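Local atomic coordinates of deoxyhypusine hydroxylase (Homo sapiens, PDB entry 4D50), a protein that hydroxylates the deoxyhypusine side chain of translation initiation factor eIF5A with molecular oxygen at a di-iron centre, completing the synthesis of hypusine. Residues 182-187 / 211-216; 232-237 / 242-247. All coordinates share one frame; numbering follows the deposited sequence. Where two conformers were deposited one is given.

Contact 1: residues 182-187 / 211-216; sequences RAMFAL and RHEVGY. With FE (Fe (III) ion), chain C; PER (peroxide ion), chain E.
The Phe185 ring meets the carboxylate of Glu213 edge-on: CZ of Phe185 comes within 3.5 Å of OE2 of Glu213, which lies at the ring edge, in its plane. The ring and carboxylate planes stand 58° apart, so the two groups cross rather than stack, and the carboxylate oxygen faces the electropositive C-H rim. Glu213 gets there by a chain that leaves with CG anti to the backbone N and then turns about its CB-CG bond. Met184 crosses that chain, its SD 3.6 Å from CG of Glu213. A turn about the CG-SD bond of the methionine (chi3 -66°) lays its methyl across the valine branch, CE of Met184 being 3.6 Å from CG2 of Val214. Nothing polar pairs across the two segments; sulfur, methyl and ring edge do the work. On the inner side of helix 208-221, the imidazole of His212 binds an iron through NE2 at 2.3 Å, and its ND1 is hydrogen-bonded to Leu209 O. His94 and Glu95 complete the protein ligands of this iron, with peroxide O1 and two waters filling the remaining positions. Segments 182-187 and 211-216 run nearly parallel, 16° between directions and 10.8 Å between axes at closest approach, as neighbouring repeats do in a HEAT-like solenoid, here with 211-216 supplying a ligand of the di-iron centre.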
ATOM      1  N   ARG A 182      -4.981  -6.303  13.020  1.00  8.71           N
ATOM      2  CA  ARG A 182      -6.432  -6.515  12.984  1.00  7.71           C
ATOM      3  C   ARG A 182      -7.198  -5.356  13.691  1.00  7.17           C
ATOM      4  O   ARG A 182      -8.268  -4.943  13.273  1.00  6.56           O
ATOM      5  CB  ARG A 182      -6.751  -7.891  13.681  1.00  7.44           C
ATOM      6  CG  ARG A 182      -6.293  -9.073  12.885  1.00  7.54           C
ATOM      7  CD  ARG A 182      -7.028 -10.367  13.241  1.00  7.72           C
ATOM      8  NE  ARG A 182      -8.459 -10.264  13.042  1.00  8.48           N
ATOM      9  CZ  ARG A 182      -9.313 -11.198  13.458  1.00 10.43           C
ATOM     10  NH1 ARG A 182      -8.850 -12.269  14.106  1.00 12.49           N
ATOM     11  NH2 ARG A 182     -10.600 -11.017  13.302  1.00 12.25           N
ATOM     12  N   ALA A 183      -6.611  -4.844  14.758  1.00  6.69           N
ATOM     13  CA  ALA A 183      -7.215  -3.794  15.579  1.00  6.25           C
ATOM     14  C   ALA A 183      -7.122  -2.491  14.763  1.00  6.52           C
ATOM     15  O   ALA A 183      -8.051  -1.720  14.758  1.00  6.43           O
ATOM     16  CB  ALA A 183      -6.435  -3.653  16.852  1.00  6.48           C
ATOM     17  N   MET A 184      -6.093  -2.378  13.975  1.00  7.65           N
ATOM     18  CA  MET A 184      -5.844  -1.199  13.113  1.00  6.68           C
ATOM     19  C   MET A 184      -6.964  -1.131  12.035  1.00  6.70           C
ATOM     20  O   MET A 184      -7.579  -0.081  11.828  1.00  5.98           O
ATOM     21  CB  MET A 184      -4.476  -1.256  12.411  1.00  8.12           C
ATOM     22  CG  MET A 184      -4.049   0.065  11.796  1.00  8.16           C
ATOM     23  SD  MET A 184      -2.595  -0.245  10.716  1.00  9.06           S
ATOM     24  CE  MET A 184      -1.355  -0.721  11.864  1.00  7.70           C
ATOM     25  N   PHE A 185      -7.256  -2.249  11.364  1.00  7.36           N
ATOM     26  CA  PHE A 185      -8.307  -2.259  10.367  1.00  7.60           C
ATOM     27  C   PHE A 185      -9.650  -2.127  10.977  1.00  6.69           C
ATOM     28  O   PHE A 185     -10.525  -1.461  10.379  1.00  5.82           O
ATOM     29  CB  PHE A 185      -8.190  -3.467   9.414  1.00  8.50           C
ATOM     30  CG  PHE A 185      -6.992  -3.363   8.570  1.00 10.17           C
ATOM     31  CD1 PHE A 185      -6.912  -2.375   7.594  1.00 11.22           C
ATOM     32  CD2 PHE A 185      -5.903  -4.185   8.797  1.00 12.14           C
ATOM     33  CE1 PHE A 185      -5.756  -2.195   6.859  1.00 12.73           C
ATOM     34  CE2 PHE A 185      -4.726  -3.931   8.097  1.00 13.96           C
ATOM     35  CZ  PHE A 185      -4.672  -2.910   7.191  1.00 12.39           C
ATOM     36  N   ALA A 186      -9.873  -2.688  12.186  1.00  7.93           N
ATOM     37  CA  ALA A 186     -11.153  -2.432  12.887  1.00  7.71           C
ATOM     38  C   ALA A 186     -11.364  -0.970  13.264  1.00  7.64           C
ATOM     39  O   ALA A 186     -12.472  -0.475  13.177  1.00  7.85           O
ATOM     40  CB  ALA A 186     -11.260  -3.281  14.143  1.00  7.53           C
ATOM     41  N   LEU A 187     -10.302  -0.282  13.541  1.00  9.08           N
ATOM     42  CA  LEU A 187     -10.342   1.187  13.905  1.00  9.24           C
ATOM     43  C   LEU A 187     -10.748   1.973  12.696  1.00  9.37           C
ATOM     44  O   LEU A 187     -11.589   2.811  12.780  1.00  9.68           O
ATOM     45  CB  LEU A 187      -9.033   1.632  14.490  1.00  9.70           C
ATOM     46  CG  LEU A 187      -8.856   1.287  15.968  1.00  9.47           C
ATOM     47  CD1 LEU A 187      -7.396   1.342  16.367  1.00  9.51           C
ATOM     48  CD2 LEU A 187      -9.710   2.143  16.836  1.00 10.33           C
ATOM     49  N   ARG A 211       4.102   1.568  11.366  1.00 10.86           N
ATOM     50  CA  ARG A 211       3.798   3.008  11.223  1.00 11.41           C
ATOM     51  C   ARG A 211       3.320   3.331   9.814  1.00 10.82           C
ATOM     52  O   ARG A 211       2.442   4.167   9.589  1.00 10.26           O
ATOM     53  CB  ARG A 211       5.027   3.857  11.541  1.00 13.26           C
ATOM     54  CG  ARG A 211       5.271   3.848  13.040  1.00 14.33           C
ATOM     55  CD  ARG A 211       6.247   4.926  13.503  1.00 17.39           C
ATOM     56  NE  ARG A 211       7.491   4.921  12.806  1.00 19.61           N
ATOM     57  CZ  ARG A 211       8.556   4.145  13.116  1.00 26.56           C
ATOM     58  NH1 ARG A 211       8.465   3.219  14.087  1.00 27.22           N
ATOM     59  NH2 ARG A 211       9.717   4.284  12.424  1.00 24.44           N
ATOM     60  N   HIS A 212       3.938   2.726   8.843  1.00 10.71           N
ATOM     61  CA  HIS A 212       3.549   2.991   7.478  1.00  8.99           C
ATOM     62  C   HIS A 212       2.131   2.554   7.229  1.00  8.62           C
ATOM     63  O   HIS A 212       1.391   3.216   6.529  1.00  7.22           O
ATOM     64  CB  HIS A 212       4.623   2.417   6.504  1.00  9.74           C
ATOM     65  CG  HIS A 212       4.203   1.351   5.548  1.00  9.37           C
ATOM     66  ND1 HIS A 212       3.988   0.055   5.946  1.00  9.75           N
ATOM     67  CD2 HIS A 212       4.137   1.330   4.194  1.00  9.31           C
ATOM     68  CE1 HIS A 212       3.626  -0.660   4.911  1.00 10.00           C
ATOM     69  NE2 HIS A 212       3.763   0.068   3.831  1.00  9.60           N
ATOM     70  N   GLU A 213       1.781   1.380   7.750  1.00  8.92           N
ATOM     71  CA  GLU A 213       0.432   0.909   7.639  1.00  8.99           C
ATOM     72  C   GLU A 213      -0.553   1.857   8.265  1.00  7.67           C
ATOM     73  O   GLU A 213      -1.654   2.064   7.714  1.00  6.80           O
ATOM     74  CB  GLU A 213       0.316  -0.513   8.214  1.00 10.61           C
ATOM     75  CG  GLU A 213      -0.914  -1.205   7.720  1.00 11.69           C
ATOM     76  CD  GLU A 213      -0.882  -1.575   6.236  1.00 13.95           C
ATOM     77  OE1 GLU A 213       0.179  -1.997   5.727  1.00 15.28           O
ATOM     78  OE2 GLU A 213      -1.961  -1.448   5.605  1.00 16.87           O
ATOM     79  N   VAL A 214      -0.222   2.370   9.449  1.00  6.81           N
ATOM     80  CA  VAL A 214      -1.060   3.398  10.100  1.00  7.39           C
ATOM     81  C   VAL A 214      -1.317   4.559   9.169  1.00  6.83           C
ATOM     82  O   VAL A 214      -2.473   5.018   8.986  1.00  6.50           O
ATOM     83  CB  VAL A 214      -0.396   3.851  11.417  1.00  7.25           C
ATOM     84  CG1 VAL A 214      -1.130   5.047  12.048  1.00  7.93           C
ATOM     85  CG2 VAL A 214      -0.454   2.702  12.421  1.00  7.69           C
ATOM     86  N   GLY A 215      -0.249   4.977   8.493  1.00  6.93           N
ATOM     87  CA  GLY A 215      -0.286   6.088   7.490  1.00  7.32           C
ATOM     88  C   GLY A 215      -1.288   5.726   6.369  1.00  7.56           C
ATOM     89  O   GLY A 215      -2.130   6.503   5.985  1.00  8.73           O
ATOM     90  N   TYR A 216      -1.163   4.521   5.821  1.00  8.46           N
ATOM     91  CA  TYR A 216      -2.047   4.078   4.753  1.00  9.03           C
ATOM     92  C   TYR A 216      -3.524   4.091   5.208  1.00  8.97           C
ATOM     93  O   TYR A 216      -4.398   4.649   4.523  1.00 10.10           O
ATOM     94  CB  TYR A 216      -1.584   2.675   4.283  1.00  9.72           C
ATOM     95  CG  TYR A 216      -2.514   1.923   3.345  1.00 10.73           C
ATOM     96  CD1 TYR A 216      -3.510   1.049   3.840  1.00 12.13           C
ATOM     97  CD2 TYR A 216      -2.377   2.031   1.940  1.00 12.00           C
ATOM     98  CE1 TYR A 216      -4.371   0.338   2.962  1.00 12.63           C
ATOM     99  CE2 TYR A 216      -3.211   1.311   1.093  1.00 12.55           C
ATOM    100  CZ  TYR A 216      -4.216   0.497   1.608  1.00 13.42           C
ATOM    101  OH  TYR A 216      -5.022  -0.267   0.724  1.00 17.41           O
TER
HETATM  102 FE    FE C 301       3.776  -0.671   1.687  1.00 14.36          FE
HETATM  103  O1  PER E 303       5.403   0.761   1.172  1.00 21.40           O
HETATM  104  O2  PER E 303       5.573   2.283   1.358  1.00 18.93           O
HETATM  105  O   HOH W   1       2.552   0.840   0.788  1.00 26.36           O
HETATM  106  O   HOH W   2       1.893  -1.674   2.127  1.00 12.15           O

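Contact 2: residues 232-237 / 242-247; sequences AALARC and MVRHEC. With FE (Fe (III) ion), chain D; PER (peroxide ion), chain E.
Arg244 turns one face of its guanidinium to the backbone of Cys237, whose CA lies over it, while the edge of the group points at the C-terminal end of helix 227-235. There NE and NH2 of Arg244 close side-on upon a single acceptor, each 2.9 Å from Leu234 O. That oxygen lies in the guanidinium plane; NH2 arrives almost straight on to the carbonyl (C=O...N 169°), whereas NE comes in tilted from the carbonyl plane. The bend at chi3 (65°) of Arg244 turns the guanidinium to present this edge. Its NH2 also pairs with Asp269 in a salt bridge, and NH1 of Arg244 donates to water 3 at 3.1 Å, so two nitrogens are fixed from further sides. With an alanine here, Leu234 O would probably lose both donors, and the carboxylate of Asp269 its charged mate. This is the turn between helix 227-235 and helix 241-254 at the junction of HEAT-like repeats 4 and 5, where the last residues of repeat 4 meet the opening residues of repeat 5. Deeper in the same interface CB of Ala233 rests 3.7 Å from SG of Cys247, and Leu234 sets CD1 3.7 Å from the carbonyl O of Arg244. His245 points away from segment 232-237, and NE2 of His245 binds the other iron at 2.2 Å, OE1 of Glu246 binding it at 2.1 Å, with His61 as the third protein ligand. Peroxide O2 lies at the edge of the His245 ring, and His245 ND1 is held by Ser277 OG. Water 4, itself on the iron, donates to OE2 of Glu246.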
ATOM      1  N   ALA A 232       2.981  16.282  10.659  1.00 12.35           N
ATOM      2  CA  ALA A 232       4.147  16.193  11.594  1.00 12.21           C
ATOM      3  C   ALA A 232       5.054  15.013  11.282  1.00 11.41           C
ATOM      4  O   ALA A 232       6.250  15.095  11.368  1.00 14.25           O
ATOM      5  CB  ALA A 232       3.662  16.068  12.997  1.00 11.81           C
ATOM      6  N   ALA A 233       4.476  13.843  11.039  1.00 11.57           N
ATOM      7  CA  ALA A 233       5.286  12.659  10.630  1.00  9.33           C
ATOM      8  C   ALA A 233       6.053  12.971   9.332  1.00  9.18           C
ATOM      9  O   ALA A 233       7.191  12.606   9.195  1.00  8.79           O
ATOM     10  CB  ALA A 233       4.437  11.390  10.519  1.00 10.12           C
ATOM     11  N   LEU A 234       5.347  13.471   8.328  1.00  8.62           N
ATOM     12  CA  LEU A 234       5.953  13.893   7.031  1.00  9.43           C
ATOM     13  C   LEU A 234       7.136  14.840   7.280  1.00 11.79           C
ATOM     14  O   LEU A 234       8.211  14.651   6.697  1.00 11.33           O
ATOM     15  CB  LEU A 234       4.905  14.447   6.066  1.00  9.37           C
ATOM     16  CG  LEU A 234       5.518  14.983   4.750  1.00  8.19           C
ATOM     17  CD1 LEU A 234       6.283  13.968   3.899  1.00  8.49           C
ATOM     18  CD2 LEU A 234       4.432  15.565   3.927  1.00  8.21           C
ATOM     19  N   ALA A 235       6.957  15.730   8.241  1.00 13.21           N
ATOM     20  CA  ALA A 235       7.956  16.733   8.546  1.00 13.25           C
ATOM     21  C   ALA A 235       9.149  16.213   9.307  1.00 14.67           C
ATOM     22  O   ALA A 235      10.168  16.885   9.318  1.00 16.86           O
ATOM     23  CB  ALA A 235       7.322  17.945   9.226  1.00 13.29           C
ATOM     24  N   ARG A 236       9.051  15.028   9.906  1.00 13.97           N
ATOM     25  CA  ARG A 236      10.148  14.474  10.762  1.00 15.61           C
ATOM     26  C   ARG A 236      11.225  13.844   9.897  1.00 14.82           C
ATOM     27  O   ARG A 236      11.065  12.740   9.380  1.00 16.98           O
ATOM     28  CB  ARG A 236       9.641  13.507  11.856  1.00 17.69           C
ATOM     29  CG  ARG A 236       9.007  14.189  13.055  1.00 18.74           C
ATOM     30  CD  ARG A 236       8.852  13.343  14.321  1.00 19.39           C
ATOM     31  NE  ARG A 236       7.808  12.349  14.075  1.00 21.96           N
ATOM     32  CZ  ARG A 236       6.495  12.553  14.183  1.00 19.69           C
ATOM     33  NH1 ARG A 236       6.017  13.724  14.575  1.00 23.80           N
ATOM     34  NH2 ARG A 236       5.655  11.534  13.920  1.00 18.42           N
ATOM     35  N   CYS A 237      12.314  14.571   9.686  1.00 17.49           N
ATOM     36  CA  CYS A 237      13.442  14.080   8.844  1.00 18.88           C
ATOM     37  C   CYS A 237      14.070  12.810   9.400  1.00 17.28           C
ATOM     38  O   CYS A 237      14.687  12.104   8.641  1.00 15.96           O
ATOM     39  CB  CYS A 237      14.577  15.147   8.659  1.00 21.67           C
ATOM     40  SG  CYS A 237      15.553  15.578  10.189  1.00 31.93           S
ATOM     41  N   MET A 242       9.957   5.378   4.064  1.00 13.70           N
ATOM     42  CA  MET A 242       8.758   4.613   3.708  0.50 13.95           C
ATOM     43  C   MET A 242       7.529   5.102   4.504  1.00 12.48           C
ATOM     44  O   MET A 242       6.426   5.157   3.968  1.00 11.59           O
ATOM     45  CB  MET A 242       9.024   3.119   3.973  0.50 15.71           C
ATOM     46  CG  MET A 242       7.852   2.207   3.787  0.50 17.54           C
ATOM     47  SD  MET A 242       8.282   0.495   4.131  0.50 38.64           S
ATOM     48  CE  MET A 242       8.150   0.624   5.910  0.50 19.82           C
ATOM     49  N   VAL A 243       7.723   5.447   5.775  1.00 10.07           N
ATOM     50  CA  VAL A 243       6.652   6.005   6.611  1.00  9.88           C
ATOM     51  C   VAL A 243       6.299   7.455   6.166  1.00  9.62           C
ATOM     52  O   VAL A 243       5.101   7.824   6.019  1.00  7.99           O
ATOM     53  CB  VAL A 243       7.048   6.110   8.096  1.00  9.99           C
ATOM     54  CG1 VAL A 243       5.955   6.754   8.896  1.00 10.21           C
ATOM     55  CG2 VAL A 243       7.362   4.671   8.658  1.00 10.87           C
ATOM     56  N   ARG A 244       7.335   8.220   5.915  1.00 10.31           N
ATOM     57  CA  ARG A 244       7.067   9.586   5.489  1.00  9.94           C
ATOM     58  C   ARG A 244       6.344   9.628   4.141  1.00  9.66           C
ATOM     59  O   ARG A 244       5.397  10.395   3.953  1.00 10.37           O
ATOM     60  CB  ARG A 244       8.321  10.421   5.445  1.00 11.02           C
ATOM     61  CG  ARG A 244       9.100  10.550   6.774  1.00 10.45           C
ATOM     62  CD  ARG A 244      10.465  11.214   6.543  1.00 10.35           C
ATOM     63  NE  ARG A 244      10.188  12.561   6.106  1.00 10.16           N
ATOM     64  CZ  ARG A 244      10.918  13.271   5.258  1.00 10.08           C
ATOM     65  NH1 ARG A 244      11.992  12.764   4.669  1.00 10.54           N
ATOM     66  NH2 ARG A 244      10.446  14.432   4.929  1.00  9.80           N
ATOM     67  N   HIS A 245       6.745   8.763   3.230  1.00 10.12           N
ATOM     68  CA  HIS A 245       5.993   8.613   1.935  1.00 11.27           C
ATOM     69  C   HIS A 245       4.524   8.240   2.118  1.00 10.37           C
ATOM     70  O   HIS A 245       3.639   8.822   1.457  1.00 10.35           O
ATOM     71  CB  HIS A 245       6.683   7.631   0.990  1.00 12.44           C
ATOM     72  CG  HIS A 245       5.771   6.596   0.459  1.00 12.82           C
ATOM     73  ND1 HIS A 245       4.908   6.861  -0.583  1.00 14.08           N
ATOM     74  CD2 HIS A 245       5.631   5.283   0.753  1.00 14.93           C
ATOM     75  CE1 HIS A 245       4.199   5.780  -0.831  1.00 14.69           C
ATOM     76  NE2 HIS A 245       4.674   4.786  -0.102  1.00 14.47           N
ATOM     77  N   GLU A 246       4.219   7.302   3.041  1.00  9.76           N
ATOM     78  CA  GLU A 246       2.868   6.876   3.223  1.00 10.35           C
ATOM     79  C   GLU A 246       2.004   8.003   3.805  1.00  9.50           C
ATOM     80  O   GLU A 246       0.848   8.167   3.394  1.00 11.61           O
ATOM     81  CB  GLU A 246       2.850   5.597   4.106  1.00 11.38           C
ATOM     82  CG  GLU A 246       1.755   4.632   3.743  1.00 12.89           C
ATOM     83  CD  GLU A 246       1.877   4.103   2.346  1.00 12.80           C
ATOM     84  OE1 GLU A 246       2.896   3.518   1.988  1.00 15.69           O
ATOM     85  OE2 GLU A 246       0.910   4.326   1.593  1.00 17.41           O
ATOM     86  N   CYS A 247       2.609   8.768   4.699  1.00  9.62           N
ATOM     87  CA  CYS A 247       2.004   9.962   5.321  1.00  9.31           C
ATOM     88  C   CYS A 247       1.725  11.032   4.259  1.00  9.34           C
ATOM     89  O   CYS A 247       0.652  11.594   4.212  1.00  7.40           O
ATOM     90  CB  CYS A 247       2.845  10.463   6.476  1.00  9.91           C
ATOM     91  SG  CYS A 247       2.718   9.380   7.909  1.00 10.88           S
TER
HETATM   92 FE    FE D 302       3.782   2.800   0.226  1.00 16.41          FE
HETATM   93  O1  PER E 303       5.403   0.761   1.172  1.00 21.40           O
HETATM   94  O2  PER E 303       5.573   2.283   1.358  1.00 18.93           O
HETATM   95  O   HOH W   3      13.366  10.279   5.999  1.00 31.17           O
HETATM   96  O   HOH W   4       1.935   3.382  -0.731  1.00 13.42           O
HETATM   97  O   HOH W   1       2.552   0.840   0.788  1.00 26.36           O

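How the contacts relate
From the N terminus, helix 177-190 comes first; contact 1 closes across the intervening helix 193-201 onto helix 208-221, with 182-187 in repeat 3 and 211-216 in repeat 4. The chain then goes on through helix 227-235, and contact 2 closes the short turn to helix 241-254, joining the end of repeat 4 to the start of repeat 5. The contacts follow in series, neither nested nor crossed, with centres about 15 Å apart. They touch where helices 208-221 and 241-254 pack, CG of Glu246 lying 3.1 Å from His212 O. Together they tie three successive repeats, and their inner faces meet at one peroxide and at water 1, which bridges both irons.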